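DNA polymerase III, beta subunit (Eubacterium rectale, PDB 3T0P) probably tethers DNA polymerase and other proteins to DNA as a ring-shaped, head-to-tail homodimeric sliding clamp, so that replication runs processively. Local coordinates at residues M46-E55 against D114-V122; I316-F325 against L339-I350. One frame throughout, in Å; residues are numbered along the deposited sequence.

Interaction 1. Residues M46-E55 against D114-V122; sequences MANDMELGIE and DDFSYIPYV. With ACT (acetate ion), chain S; EDO (1,2-ethanediol), chain X.
Met46, a selenomethionine here, packs against the linker 114-122 and touches three of its side chains in turn. From CB the chain runs out with CG anti to the backbone N (chi1 -165°); CG meets CD1 of Ile119 at 3.7 Å and also lies near the Phe116 ring. SE comes next, at the edge of that ring, 3.7 Å from Phe116 CE2. SE also lies 4.6 Å from the centroid of the Tyr118 ring, oblique to it, and a bend at chi3 carries CE to Tyr118 CD2 at 3.7 Å. The approaches of SE to Phe116 and Tyr118 are both Met-aromatic contacts, and a flexible, polarisable side chain suits a place between two differently turned rings. Tyr118 keeps its hydroxyl for Asp37 on the neighbouring strand.

Segment 46-55 is a beta hairpin of the N-terminal clamp domain, and 114-122 is part of the irregular connection leading toward the central domain. Ile119 reaches the hairpin where Gly53 has no side chain: Ile119 CG1 packs 3.7 Å from Gly53 CA, in space that a beta carbon would fill, and its CD1 continues to the peptide between Gly53 and Ile54.

One polar bond crosses the contact. Asn48 ND2 gives a nearly straight hydrogen bond to Ser117 O (2.7 Å, 173° at the hydrogen), with the acceptor in the plane of the amide but the donor above the plane of the Ser117 carbonyl. Within the hairpin Asn48 OD1 accepts from Met50 N, which meets it from above the carbonyl plane at 3.0 Å, an Asx turn. Together the two bonds set which end of the amide is which, and asparagine suits the place because it can accept from the turn while donating to the linker. Beside it, an acetate ion probably taken from the crystallisation liquor lies near Gly53 N and Pro120.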
loop_
_atom_site.group_PDB
_atom_site.type_symbol
_atom_site.label_atom_id
_atom_site.label_comp_id
_atom_site.label_asym_id
_atom_site.label_seq_id
_atom_site.Cartn_x
_atom_site.Cartn_y
_atom_site.Cartn_z
HETATM N N MSE B 46 9.232 -17.888 -19.803
HETATM C CA MSE B 46 10.117 -16.835 -20.299
HETATM C C MSE B 46 9.369 -15.541 -20.576
HETATM O O MSE B 46 8.263 -15.567 -21.113
HETATM C CB MSE B 46 10.784 -17.335 -21.588
HETATM C CG MSE B 46 11.990 -16.529 -22.028
HETATM SE SE MSE B 46 12.839 -17.273 -23.691
HETATM C CE MSE B 46 12.772 -19.199 -23.277
ATOM N N ALA B 47 9.982 -14.416 -20.205
ATOM C CA ALA B 47 9.525 -13.073 -20.526
ATOM C C ALA B 47 10.722 -12.262 -21.011
ATOM O O ALA B 47 11.833 -12.404 -20.483
ATOM C CB ALA B 47 8.851 -12.412 -19.353
ATOM N N ASN B 48 10.534 -11.525 -22.107
ATOM C CA ASN B 48 11.606 -10.734 -22.695
ATOM C C ASN B 48 11.086 -9.408 -23.209
ATOM O O ASN B 48 10.160 -9.399 -24.013
ATOM C CB ASN B 48 12.284 -11.519 -23.824
ATOM C CG ASN B 48 13.527 -10.867 -24.346
ATOM O OD1 ASN B 48 14.102 -9.976 -23.722
ATOM N ND2 ASN B 48 13.973 -11.303 -25.508
ATOM N N ASP B 49 11.701 -8.291 -22.781
ATOM C CA ASP B 49 11.328 -6.958 -23.254
ATOM C C ASP B 49 12.375 -6.405 -24.242
ATOM O O ASP B 49 12.301 -5.231 -24.609
ATOM C CB ASP B 49 11.111 -5.993 -22.081
ATOM C CG ASP B 49 12.349 -5.649 -21.275
ATOM O OD1 ASP B 49 13.363 -5.280 -21.878
ATOM O OD2 ASP B 49 12.282 -5.708 -20.032
HETATM N N MSE B 50 13.339 -7.260 -24.674
HETATM C CA MSE B 50 14.450 -6.999 -25.617
HETATM C C MSE B 50 15.678 -6.406 -24.918
HETATM O O MSE B 50 16.780 -6.495 -25.461
HETATM C CB MSE B 50 14.048 -6.136 -26.824
HETATM C CG MSE B 50 12.888 -6.718 -27.624
HETATM SE SE MSE B 50 13.111 -8.591 -28.174
HETATM C CE MSE B 50 14.432 -8.283 -29.647
ATOM N N GLU B 51 15.501 -5.809 -23.738
ATOM C CA GLU B 51 16.592 -5.304 -22.917
ATOM C C GLU B 51 16.849 -6.321 -21.787
ATOM O O GLU B 51 17.985 -6.714 -21.541
ATOM C CB GLU B 51 16.269 -3.910 -22.349
ATOM C CG GLU B 51 17.332 -3.381 -21.402
ATOM C CD GLU B 51 17.204 -1.920 -21.035
ATOM O OE1 GLU B 51 17.669 -1.072 -21.832
ATOM O OE2 GLU B 51 16.665 -1.624 -19.943
ATOM N N LEU B 52 15.780 -6.725 -21.104
ATOM C CA LEU B 52 15.823 -7.653 -19.983
ATOM C C LEU B 52 15.011 -8.899 -20.289
ATOM O O LEU B 52 13.846 -8.806 -20.657
ATOM C CB LEU B 52 15.282 -6.941 -18.742
ATOM C CG LEU B 52 15.228 -7.707 -17.445
ATOM C CD1 LEU B 52 16.612 -7.829 -16.845
ATOM C CD2 LEU B 52 14.307 -6.993 -16.447
ATOM N N GLY B 53 15.655 -10.048 -20.128
ATOM C CA GLY B 53 15.081 -11.373 -20.292
ATOM C C GLY B 53 15.123 -12.144 -18.987
ATOM O O GLY B 53 16.124 -12.105 -18.269
ATOM N N ILE B 54 14.015 -12.795 -18.628
ATOM C CA ILE B 54 13.960 -13.628 -17.433
ATOM C C ILE B 54 13.406 -14.974 -17.876
ATOM O O ILE B 54 12.399 -15.058 -18.582
ATOM C CB ILE B 54 13.222 -13.041 -16.190
ATOM C CG1 ILE B 54 13.727 -11.631 -15.831
ATOM C CG2 ILE B 54 13.386 -13.979 -14.975
ATOM C CD1 ILE B 54 12.911 -10.921 -14.768
ATOM N N GLU B 55 14.062 -16.020 -17.401
ATOM C CA GLU B 55 13.810 -17.423 -17.679
ATOM C C GLU B 55 13.782 -18.186 -16.382
ATOM O O GLU B 55 14.625 -17.961 -15.513
ATOM C CB GLU B 55 14.981 -17.905 -18.523
ATOM C CG GLU B 55 14.738 -19.053 -19.465
ATOM C CD GLU B 55 16.025 -19.281 -20.226
ATOM O OE1 GLU B 55 16.987 -19.806 -19.616
ATOM O OE2 GLU B 55 16.117 -18.813 -21.383
ATOM N N ASP B 114 6.490 -18.425 -32.087
ATOM C CA ASP B 114 7.313 -18.007 -33.235
ATOM C C ASP B 114 7.433 -16.464 -33.346
ATOM O O ASP B 114 8.358 -15.972 -33.983
ATOM C CB ASP B 114 6.745 -18.587 -34.540
ATOM C CG ASP B 114 6.782 -20.100 -34.612
ATOM N N ASP B 115 6.508 -15.721 -32.713
ATOM C CA ASP B 115 6.481 -14.260 -32.675
ATOM C C ASP B 115 7.361 -13.738 -31.528
ATOM O O ASP B 115 7.814 -12.590 -31.562
ATOM C CB ASP B 115 5.030 -13.781 -32.502
ATOM N N PHE B 116 7.594 -14.601 -30.513
ATOM C CA PHE B 116 8.383 -14.306 -29.314
ATOM C C PHE B 116 9.881 -14.257 -29.622
ATOM O O PHE B 116 10.424 -15.181 -30.233
ATOM C CB PHE B 116 8.103 -15.356 -28.208
ATOM C CG PHE B 116 8.593 -14.987 -26.826
ATOM C CD1 PHE B 116 7.803 -14.224 -25.971
ATOM C CD2 PHE B 116 9.839 -15.406 -26.375
ATOM C CE1 PHE B 116 8.259 -13.878 -24.695
ATOM C CE2 PHE B 116 10.301 -15.043 -25.104
ATOM C CZ PHE B 116 9.504 -14.291 -24.270
ATOM N N SER B 117 10.548 -13.190 -29.165
ATOM C CA SER B 117 11.993 -13.026 -29.312
ATOM C C SER B 117 12.663 -13.653 -28.086
ATOM O O SER B 117 12.543 -13.140 -26.970
ATOM C CB SER B 117 12.359 -11.555 -29.468
ATOM O OG SER B 117 13.721 -11.441 -29.835
ATOM N N TYR B 118 13.288 -14.816 -28.284
ATOM C CA TYR B 118 13.938 -15.588 -27.230
ATOM C C TYR B 118 15.143 -14.893 -26.670
ATOM O O TYR B 118 15.788 -14.101 -27.372
ATOM C CB TYR B 118 14.386 -16.942 -27.773
ATOM C CG TYR B 118 13.303 -17.986 -27.807
ATOM C CD1 TYR B 118 12.274 -17.923 -28.749
ATOM C CD2 TYR B 118 13.345 -19.085 -26.957
ATOM C CE1 TYR B 118 11.287 -18.898 -28.804
ATOM C CE2 TYR B 118 12.378 -20.080 -27.022
ATOM C CZ TYR B 118 11.357 -19.988 -27.958
ATOM O OH TYR B 118 10.383 -20.953 -28.031
ATOM N N ILE B 119 15.471 -15.209 -25.405
ATOM C CA ILE B 119 16.655 -14.665 -24.759
ATOM C C ILE B 119 17.854 -15.181 -25.557
ATOM O O ILE B 119 17.900 -16.388 -25.832
ATOM C CB ILE B 119 16.694 -15.073 -23.275
ATOM C CG1 ILE B 119 15.540 -14.388 -22.474
ATOM C CG2 ILE B 119 18.078 -14.803 -22.678
ATOM C CD1 ILE B 119 15.229 -15.024 -21.143
ATOM N N PRO B 120 18.775 -14.302 -26.021
ATOM C CA PRO B 120 19.908 -14.802 -26.818
ATOM C C PRO B 120 20.842 -15.699 -26.014
ATOM O O PRO B 120 20.874 -15.626 -24.778
ATOM C CB PRO B 120 20.633 -13.520 -27.232
ATOM C CG PRO B 120 20.283 -12.533 -26.167
ATOM C CD PRO B 120 18.866 -12.840 -25.823
ATOM N N TYR B 121 21.600 -16.542 -26.721
ATOM C CA TYR B 121 22.636 -17.346 -26.106
ATOM C C TYR B 121 23.764 -16.390 -25.695
ATOM O O TYR B 121 24.123 -15.483 -26.461
ATOM C CB TYR B 121 23.154 -18.422 -27.085
ATOM C CG TYR B 121 24.480 -19.022 -26.669
ATOM C CD1 TYR B 121 24.544 -20.029 -25.708
ATOM C CD2 TYR B 121 25.677 -18.542 -27.192
ATOM C CE1 TYR B 121 25.765 -20.558 -25.294
ATOM C CE2 TYR B 121 26.906 -19.066 -26.788
ATOM C CZ TYR B 121 26.943 -20.085 -25.849
ATOM O OH TYR B 121 28.152 -20.607 -25.448
ATOM N N VAL B 122 24.286 -16.563 -24.476
ATOM C CA VAL B 122 25.373 -15.731 -23.956
ATOM C C VAL B 122 26.457 -16.685 -23.493
ATOM O O VAL B 122 26.190 -17.551 -22.648
ATOM C CB VAL B 122 24.942 -14.734 -22.832
ATOM C CG1 VAL B 122 26.112 -13.854 -22.398
ATOM C CG2 VAL B 122 23.766 -13.868 -23.266
HETATM C C ACT S . 17.657 -9.947 -23.751
HETATM O O ACT S . 16.934 -10.087 -24.744
HETATM O OXT ACT S . 17.215 -10.288 -22.696
HETATM C CH3 ACT S . 19.065 -9.418 -23.811
HETATM C C1 EDO X . 18.051 -22.539 -15.593
HETATM O O1 EDO X . 18.003 -21.564 -14.536
HETATM C C2 EDO X . 17.585 -21.934 -16.917
HETATM O O2 EDO X . 16.454 -21.081 -16.700
HETATM O O HOH W 1 16.347 -10.717 -27.733
#

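Interaction 2. Residues I316-F325 against L339-I350; sequences IMIGFNPKFF and LYMVNPKAPCFI
A strand-to-helix connection in the C-terminal clamp domain packs here against a beta hairpin, the two joined across the segments by side-chain packing and one water. Ile316 and Ile318 both reach toward the hairpin from the strand. CD1 of Ile316 sits 3.6 Å from Asn343 C, and its CG1 lies 4.0 Å from Pro344 CG, the two side chains meeting at a slant; CD1 of Ile318 meets Met341 CG at 4.0 Å. In each isoleucine CG1 is anti to the backbone N (chi1 -168° and -173°), which directs the longer branch at the hairpin. Pro344 suits the second position of the type I turn Asn343 to Ala346, where its ring holds phi near the value needed and gives Ile316 an apolar surface. Asn343 OD1 accepts from Lys345 N on a lone pair, in the carbonyl plane, forming an Asx turn that steadies this tip. The water bridges Gly319 N and Pro344 O, 2.9 Å from each, and so satisfies two backbone groups at this boundary.

Farther along, Cys348 packs against two phenylalanines that also touch each other. Its CB lies 3.5 Å from Phe320 CZ, while SG faces the edge of the Phe325 ring. The rings themselves meet with Phe325 CE2 over the centre of the Phe320 face. Ile350 CD1 approaches Phe325 CE1 obliquely at 3.8 Å, and Leu339 CD2 lies at that ring's edge.

Around this packing, strand 316-320 pairs with strand 283-288, whereas the hairpin belongs to another sheet beside strand 255-260; Ile268 of helix 261-272 touches Phe325, and Ile361 of strand 357-361 touches Phe320.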
loop_
_atom_site.group_PDB
_atom_site.type_symbol
_atom_site.label_atom_id
_atom_site.label_comp_id
_atom_site.label_asym_id
_atom_site.label_seq_id
_atom_site.Cartn_x
_atom_site.Cartn_y
_atom_site.Cartn_z
ATOM N N ILE B 316 31.343 26.458 8.594
ATOM C CA ILE B 316 30.822 26.532 7.229
ATOM C C ILE B 316 29.289 26.605 7.223
ATOM O O ILE B 316 28.614 25.941 8.012
ATOM C CB ILE B 316 31.345 25.345 6.332
ATOM C CG1 ILE B 316 31.040 25.565 4.827
ATOM C CG2 ILE B 316 30.880 23.964 6.826
ATOM C CD1 ILE B 316 31.449 24.442 3.846
HETATM N N MSE B 317 28.758 27.431 6.309
HETATM C CA MSE B 317 27.341 27.483 6.005
HETATM C C MSE B 317 27.170 26.909 4.611
HETATM O O MSE B 317 27.814 27.370 3.679
HETATM C CB MSE B 317 26.777 28.881 6.120
HETATM C CG MSE B 317 25.243 28.837 5.983
HETATM SE SE MSE B 317 24.377 30.557 6.119
HETATM C CE MSE B 317 25.472 31.629 4.869
ATOM N N ILE B 318 26.370 25.864 4.469
ATOM C CA ILE B 318 26.206 25.188 3.179
ATOM C C ILE B 318 24.743 24.736 3.003
ATOM O O ILE B 318 24.096 24.332 3.966
ATOM C CB ILE B 318 27.239 24.001 3.089
ATOM C CG1 ILE B 318 27.274 23.340 1.704
ATOM C CG2 ILE B 318 27.105 22.961 4.234
ATOM C CD1 ILE B 318 28.574 22.419 1.459
ATOM N N GLY B 319 24.240 24.797 1.776
ATOM C CA GLY B 319 22.869 24.384 1.483
ATOM C C GLY B 319 22.783 23.154 0.601
ATOM O O GLY B 319 23.678 22.901 -0.214
ATOM N N PHE B 320 21.705 22.381 0.758
ATOM C CA PHE B 320 21.490 21.150 -0.004
ATOM C C PHE B 320 20.050 20.861 -0.278
ATOM O O PHE B 320 19.169 21.244 0.503
ATOM C CB PHE B 320 21.997 19.925 0.793
ATOM C CG PHE B 320 23.473 19.862 1.083
ATOM C CD1 PHE B 320 24.365 19.336 0.140
ATOM C CD2 PHE B 320 23.975 20.285 2.310
ATOM C CE1 PHE B 320 25.736 19.285 0.408
ATOM C CE2 PHE B 320 25.343 20.205 2.586
ATOM C CZ PHE B 320 26.215 19.712 1.630
ATOM N N ASN B 321 19.822 20.045 -1.311
ATOM C CA ASN B 321 18.504 19.464 -1.584
ATOM C C ASN B 321 18.325 18.370 -0.524
ATOM O O ASN B 321 19.149 17.440 -0.475
ATOM C CB ASN B 321 18.436 18.914 -2.999
ATOM C CG ASN B 321 17.100 18.354 -3.410
ATOM O OD1 ASN B 321 16.241 17.980 -2.594
ATOM N ND2 ASN B 321 16.900 18.278 -4.708
ATOM N N PRO B 322 17.326 18.513 0.387
ATOM C CA PRO B 322 17.173 17.522 1.476
ATOM C C PRO B 322 17.055 16.068 0.994
ATOM O O PRO B 322 17.605 15.162 1.651
ATOM C CB PRO B 322 15.894 17.962 2.211
ATOM C CG PRO B 322 15.304 19.057 1.421
ATOM C CD PRO B 322 16.309 19.586 0.470
ATOM N N LYS B 323 16.398 15.857 -0.166
ATOM C CA LYS B 323 16.168 14.534 -0.772
ATOM C C LYS B 323 17.476 13.705 -0.929
ATOM O O LYS B 323 17.498 12.519 -0.587
ATOM C CB LYS B 323 15.497 14.696 -2.139
ATOM C CG LYS B 323 15.186 13.387 -2.866
ATOM C CD LYS B 323 14.899 13.618 -4.356
ATOM C CE LYS B 323 14.377 12.367 -5.021
ATOM N NZ LYS B 323 15.378 11.264 -5.038
ATOM N N PHE B 324 18.548 14.348 -1.404
ATOM C CA PHE B 324 19.851 13.725 -1.640
ATOM C C PHE B 324 20.481 13.172 -0.338
ATOM O O PHE B 324 21.068 12.095 -0.337
ATOM C CB PHE B 324 20.793 14.720 -2.325
ATOM C CG PHE B 324 20.318 15.240 -3.677
ATOM C CD1 PHE B 324 19.346 14.558 -4.408
ATOM C CD2 PHE B 324 20.850 16.407 -4.218
ATOM C CE1 PHE B 324 18.915 15.035 -5.655
ATOM C CE2 PHE B 324 20.413 16.886 -5.462
ATOM C CZ PHE B 324 19.462 16.184 -6.177
ATOM N N PHE B 325 20.315 13.887 0.765
ATOM C CA PHE B 325 20.835 13.445 2.043
ATOM C C PHE B 325 19.984 12.314 2.606
ATOM O O PHE B 325 20.537 11.345 3.125
ATOM C CB PHE B 325 20.886 14.628 3.015
ATOM C CG PHE B 325 22.282 15.167 3.174
ATOM C CD1 PHE B 325 23.163 14.603 4.092
ATOM C CD2 PHE B 325 22.745 16.193 2.360
ATOM C CE1 PHE B 325 24.474 15.068 4.200
ATOM C CE2 PHE B 325 24.062 16.646 2.461
ATOM C CZ PHE B 325 24.906 16.102 3.395
ATOM N N LEU B 339 31.272 13.645 7.551
ATOM C CA LEU B 339 30.988 14.547 6.435
ATOM C C LEU B 339 32.265 15.343 6.157
ATOM O O LEU B 339 32.880 15.816 7.102
ATOM C CB LEU B 339 29.796 15.473 6.729
ATOM C CG LEU B 339 28.518 14.816 7.309
ATOM C CD1 LEU B 339 27.533 15.876 7.765
ATOM C CD2 LEU B 339 27.854 13.859 6.326
ATOM N N TYR B 340 32.703 15.426 4.889
ATOM C CA TYR B 340 33.910 16.149 4.493
ATOM C C TYR B 340 33.538 17.244 3.538
ATOM O O TYR B 340 32.858 16.987 2.537
ATOM C CB TYR B 340 34.951 15.202 3.829
ATOM C CG TYR B 340 35.451 14.113 4.746
ATOM C CD1 TYR B 340 34.771 12.904 4.858
ATOM C CD2 TYR B 340 36.551 14.318 5.561
ATOM C CE1 TYR B 340 35.214 11.903 5.717
ATOM C CE2 TYR B 340 37.007 13.328 6.422
ATOM C CZ TYR B 340 36.341 12.118 6.493
ATOM O OH TYR B 340 36.802 11.147 7.344
HETATM N N MSE B 341 33.996 18.470 3.821
HETATM C CA MSE B 341 33.674 19.613 2.968
HETATM C C MSE B 341 34.878 20.444 2.707
HETATM O O MSE B 341 35.755 20.513 3.561
HETATM C CB MSE B 341 32.598 20.503 3.645
HETATM C CG MSE B 341 31.193 20.043 3.402
HETATM SE SE MSE B 341 30.088 20.075 5.006
HETATM C CE MSE B 341 31.241 18.871 6.163
ATOM N N VAL B 342 34.868 21.183 1.600
ATOM C CA VAL B 342 35.916 22.167 1.311
ATOM C C VAL B 342 35.316 23.544 1.496
ATOM O O VAL B 342 35.801 24.324 2.322
ATOM C CB VAL B 342 36.572 22.024 -0.085
ATOM C CG1 VAL B 342 37.593 23.143 -0.310
ATOM C CG2 VAL B 342 37.232 20.669 -0.246
ATOM N N ASN B 343 34.251 23.846 0.729
ATOM C CA ASN B 343 33.601 25.151 0.755
ATOM C C ASN B 343 32.113 25.027 0.330
ATOM O O ASN B 343 31.706 23.964 -0.165
ATOM C CB ASN B 343 34.396 26.148 -0.125
ATOM C CG ASN B 343 34.459 25.809 -1.584
ATOM O OD1 ASN B 343 33.429 25.659 -2.262
ATOM N ND2 ASN B 343 35.675 25.730 -2.109
ATOM N N PRO B 344 31.300 26.105 0.483
ATOM C CA PRO B 344 29.853 25.995 0.181
ATOM C C PRO B 344 29.473 25.694 -1.276
ATOM O O PRO B 344 28.304 25.419 -1.550
ATOM C CB PRO B 344 29.305 27.359 0.600
ATOM C CG PRO B 344 30.269 27.845 1.623
ATOM C CD PRO B 344 31.607 27.410 1.102
ATOM N N LYS B 345 30.435 25.736 -2.197
ATOM C CA LYS B 345 30.175 25.470 -3.608
ATOM C C LYS B 345 30.794 24.135 -4.040
ATOM O O LYS B 345 30.466 23.662 -5.123
ATOM C CB LYS B 345 30.707 26.630 -4.463
ATOM C CG LYS B 345 29.744 27.813 -4.509
ATOM C CD LYS B 345 30.409 29.092 -5.015
ATOM C CE LYS B 345 29.436 30.144 -5.509
ATOM N NZ LYS B 345 28.334 30.432 -4.546
ATOM N N ALA B 346 31.651 23.516 -3.192
ATOM C CA ALA B 346 32.336 22.246 -3.459
ATOM C C ALA B 346 31.493 21.038 -3.016
ATOM O O ALA B 346 30.665 21.174 -2.120
ATOM C CB ALA B 346 33.680 22.219 -2.745
ATOM N N PRO B 347 31.739 19.824 -3.546
ATOM C CA PRO B 347 30.954 18.666 -3.087
ATOM C C PRO B 347 31.123 18.327 -1.604
ATOM O O PRO B 347 32.137 18.658 -0.995
ATOM C CB PRO B 347 31.506 17.517 -3.933
ATOM C CG PRO B 347 32.137 18.149 -5.108
ATOM C CD PRO B 347 32.691 19.435 -4.611
ATOM N N CYS B 348 30.108 17.697 -1.018
ATOM C CA CYS B 348 30.181 17.176 0.339
ATOM C C CYS B 348 30.317 15.657 0.212
ATOM O O CYS B 348 29.642 15.054 -0.631
ATOM C CB CYS B 348 28.965 17.576 1.172
ATOM S SG CYS B 348 28.859 16.737 2.783
ATOM N N PHE B 349 31.175 15.040 1.025
ATOM C CA PHE B 349 31.332 13.583 0.994
ATOM C C PHE B 349 30.899 12.949 2.294
ATOM O O PHE B 349 31.307 13.395 3.360
ATOM C CB PHE B 349 32.785 13.167 0.718
ATOM C CG PHE B 349 33.391 13.641 -0.576
ATOM C CD1 PHE B 349 33.986 14.893 -0.665
ATOM C CD2 PHE B 349 33.473 12.795 -1.676
ATOM C CE1 PHE B 349 34.575 15.325 -1.861
ATOM C CE2 PHE B 349 34.087 13.215 -2.864
ATOM C CZ PHE B 349 34.630 14.480 -2.950
ATOM N N ILE B 350 30.078 11.908 2.199
ATOM C CA ILE B 350 29.722 11.060 3.320
ATOM C C ILE B 350 30.595 9.823 3.150
ATOM O O ILE B 350 30.469 9.119 2.138
ATOM C CB ILE B 350 28.223 10.712 3.462
ATOM C CG1 ILE B 350 27.302 11.929 3.205
ATOM C CG2 ILE B 350 27.978 10.058 4.834
ATOM C CD1 ILE B 350 25.731 11.570 3.236
HETATM O O HOH W 2 25.613 25.883 -0.573
#

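Overall arrangement
The two contacts lie on opposite sides of the chain's centre, their own centres about 44 Å apart, and share no strand or helix. Interaction 1 belongs to the N-terminal domain and interaction 2 to the C-terminal one. Each is partly buried and joins a hairpin to another piece of chain, but the partners differ. In interaction 1 an irregular linker lies along the hairpin, and a hydrogen bond from a side-chain amide to the linker's backbone supplements the apolar contacts. In interaction 2 strands of two different sheets and the start of a helix meet, so aliphatic and aromatic packing dominates and a water bridges their backbones. Selenomethionine and aromatic rings contribute to both.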